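Long-range contact in Xyn30D (Paenibacillus barcinonensis, PDB 4QB6), which probably acts as a glucuronoxylan-specific endo-xylanase, represented here by its attached calcium-binding CBM35 domain, which binds an aldouronic acid: residues G87-K92 with V135-G140. Residues are numbered along the deposited sequence; the frame is centred on the assembly and turned at random.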
ATOM      1  N   GLY A  87       1.361  14.974  11.880  1.00 11.09           N
ATOM      2  CA  GLY A  87       2.334  14.262  12.684  1.00 11.18           C
ATOM      3  C   GLY A  87       2.680  12.928  12.082  1.00 10.67           C
ATOM      4  O   GLY A  87       2.328  12.602  10.941  1.00 10.52           O
ATOM      5  N   THR A  88       3.375  12.135  12.850  1.00  9.94           N
ATOM      6  CA  THR A  88       3.811  10.815  12.419  1.00  9.82           C
ATOM      7  C   THR A  88       2.616   9.879  12.447  1.00  9.02           C
ATOM      8  O   THR A  88       1.865   9.817  13.419  1.00 10.01           O
ATOM      9  CB  THR A  88       4.923  10.281  13.318  1.00 10.74           C
ATOM     10  OG1 THR A  88       6.003  11.212  13.275  1.00 12.67           O
ATOM     11  CG2 THR A  88       5.396   8.921  12.876  1.00 11.11           C
ATOM     12  N   LYS A  89       2.441   9.146  11.357  1.00  8.49           N
ATOM     13  CA  LYS A  89       1.383   8.158  11.224  1.00  9.26           C
ATOM     14  C   LYS A  89       1.950   6.774  11.063  1.00  8.81           C
ATOM     15  O   LYS A  89       2.989   6.598  10.381  1.00  9.72           O
ATOM     16  CB  LYS A  89       0.512   8.452  10.008  1.00  9.47           C
ATOM     17  CG  LYS A  89      -0.006   9.870   9.907  1.00  9.72           C
ATOM     18  CD  LYS A  89      -0.780  10.350  11.121  1.00 10.28           C
ATOM     19  CE  LYS A  89      -1.153  11.808  10.981  1.00 11.30           C
ATOM     20  NZ  LYS A  89      -1.756  12.332  12.227  1.00 12.83           N
ATOM     21  N   ASN A  90       1.281   5.791  11.646  1.00  9.38           N
ATOM     22  CA  ASN A  90       1.512   4.370  11.377  1.00 10.52           C
ATOM     23  C   ASN A  90       0.674   3.974  10.190  1.00 10.37           C
ATOM     24  O   ASN A  90      -0.554   4.109  10.231  1.00 11.00           O
ATOM     25  CB  ASN A  90       1.113   3.524  12.580  1.00 12.55           C
ATOM     26  CG  ASN A  90       1.976   3.770  13.780  1.00 15.39           C
ATOM     27  OD1 ASN A  90       3.115   4.143  13.666  1.00 17.25           O
ATOM     28  ND2 ASN A  90       1.411   3.574  14.970  1.00 20.59           N
ATOM     29  N   VAL A  91       1.294   3.589   9.087  1.00  9.19           N
ATOM     30  CA  VAL A  91       0.596   3.121   7.905  1.00  8.87           C
ATOM     31  C   VAL A  91       0.832   1.631   7.809  1.00  8.61           C
ATOM     32  O   VAL A  91       1.984   1.195   7.641  1.00  8.83           O
ATOM     33  CB  VAL A  91       1.044   3.851   6.623  1.00  9.30           C
ATOM     34  CG1 VAL A  91       0.311   3.302   5.425  1.00 10.10           C
ATOM     35  CG2 VAL A  91       0.826   5.357   6.761  1.00  9.92           C
ATOM     36  N   LYS A  92      -0.218   0.861   7.970  1.00  8.57           N
ATOM     37  CA  LYS A  92      -0.156  -0.588   8.022  1.00  8.89           C
ATOM     38  C   LYS A  92      -0.734  -1.169   6.763  1.00  8.24           C
ATOM     39  O   LYS A  92      -1.926  -1.030   6.491  1.00  8.96           O
ATOM     40  CB  LYS A  92      -0.883  -1.091   9.265  1.00 10.78           C
ATOM     41  CG  LYS A  92      -0.892  -2.614   9.393  1.00 12.45           C
ATOM     42  CD  LYS A  92      -1.495  -3.071  10.715  1.00 16.07           C
ATOM     43  CE  LYS A  92      -2.936  -2.688  10.872  1.00 18.37           C
ATOM     44  NZ  LYS A  92      -3.429  -3.139  12.212  1.00 22.49           N
ATOM     45  N   VAL A 135       5.477   7.323   8.896  1.00  8.99           N
ATOM     46  CA  VAL A 135       5.719   8.414   7.962  1.00 10.06           C
ATOM     47  C   VAL A 135       5.008   9.674   8.447  1.00  9.46           C
ATOM     48  O   VAL A 135       3.941   9.586   9.069  1.00 10.77           O
ATOM     49  CB  VAL A 135       5.278   8.071   6.522  1.00 10.98           C
ATOM     50  CG1 VAL A 135       6.180   7.011   5.903  1.00 12.19           C
ATOM     51  CG2 VAL A 135       3.812   7.658   6.465  1.00 11.94           C
ATOM     52  N   ALA A 136       5.538  10.825   8.071  1.00  9.90           N
ATOM     53  CA  ALA A 136       4.924  12.100   8.408  1.00 10.27           C
ATOM     54  C   ALA A 136       3.788  12.372   7.457  1.00 10.73           C
ATOM     55  O   ALA A 136       3.911  12.188   6.254  1.00 11.14           O
ATOM     56  CB  ALA A 136       5.955  13.205   8.294  1.00 10.75           C
ATOM     57  N   MET A 137       2.659  12.798   7.984  1.00 10.51           N
ATOM     58  CA  MET A 137       1.573  13.272   7.159  1.00 10.58           C
ATOM     59  C   MET A 137       0.973  14.523   7.783  1.00 10.72           C
ATOM     60  O   MET A 137       1.220  14.842   8.934  1.00 12.18           O
ATOM     61  CB  MET A 137       0.482  12.232   6.969  1.00 10.68           C
ATOM     62  CG  MET A 137       0.967  10.885   6.465  1.00 11.40           C
ATOM     63  SD  MET A 137      -0.361   9.742   6.072  1.00 13.52           S
ATOM     64  CE  MET A 137      -0.656  10.253   4.400  1.00 14.26           C
ATOM     65  N   ASN A 138       0.202  15.238   6.993  1.00 11.09           N
ATOM     66  CA  ASN A 138      -0.495  16.455   7.445  1.00 11.54           C
ATOM     67  C   ASN A 138      -1.881  16.142   7.879  1.00 11.49           C
ATOM     68  O   ASN A 138      -2.473  15.139   7.522  1.00 10.96           O
ATOM     69  CB  ASN A 138      -0.577  17.440   6.296  1.00 12.47           C
ATOM     70  CG  ASN A 138       0.779  17.939   5.886  1.00 14.51           C
ATOM     71  OD1 ASN A 138       1.696  17.957   6.694  1.00 16.83           O
ATOM     72  ND2 ASN A 138       0.929  18.278   4.629  1.00 17.39           N
ATOM     73  N   SER A 139      -2.440  17.053   8.674  1.00 11.82           N
ATOM     74  CA  SER A 139      -3.862  17.062   8.922  1.00 11.76           C
ATOM     75  C   SER A 139      -4.624  17.296   7.616  1.00 10.53           C
ATOM     76  O   SER A 139      -4.060  17.783   6.641  1.00 11.27           O
ATOM     77  CB  SER A 139      -4.220  18.147   9.906  1.00 11.97           C
ATOM     78  OG  SER A 139      -4.024  19.401   9.337  1.00 13.44           O
ATOM     79  N   GLY A 140      -5.876  16.894   7.603  1.00 10.90           N
ATOM     80  CA  GLY A 140      -6.708  17.070   6.420  1.00 10.27           C
ATOM     81  C   GLY A 140      -6.449  15.996   5.391  1.00  9.82           C
ATOM     82  O   GLY A 140      -5.966  14.899   5.754  1.00 10.92           O
TER
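K89 and M137 meet on the inner face of an antiparallel strand pair, where K89 CG lies 3.7 Å from M137 CG and the two chains pass at a slant. Both turn the first side-chain carbon past CB anti to the carbonyl carbon (chi1 -51° and -53°), which also puts K89 CG 3.9 Å from M137 SD. A bend at chi2 turns the rest of the K89 chain, which ends at NZ and its hydrogen bond to the carbonyl oxygen of T85. Further along the same buried face V91 CG2 touches V135 CG2 at 3.8 Å.

Four backbone hydrogen bonds hold the strands, two joining G87 with M137 and two joining K89 with V135. The shortest, K89 N to V135 O, is 2.8 Å and nearly straight. Between these pairs T88 faces A136 as a non-hydrogen-bonded pair, with their CA atoms 4.4 Å apart. The backbones come close here, but the side chains do not: both point outward on the exposed face, and T88 CG2 stays 4.1 Å from V135 O.

Past M137 the chain leaves this sheet for strand 140-149 of the facing one, and M137 packs on I81 of strand 72-83 in that facing sheet. K89, a beta-D-glucuronate-binding residue in another structure of this protein, lies near V161. Two facing antiparallel sheets, bridged by such inward side chains, make the beta-sandwich typical of a CBM35 module.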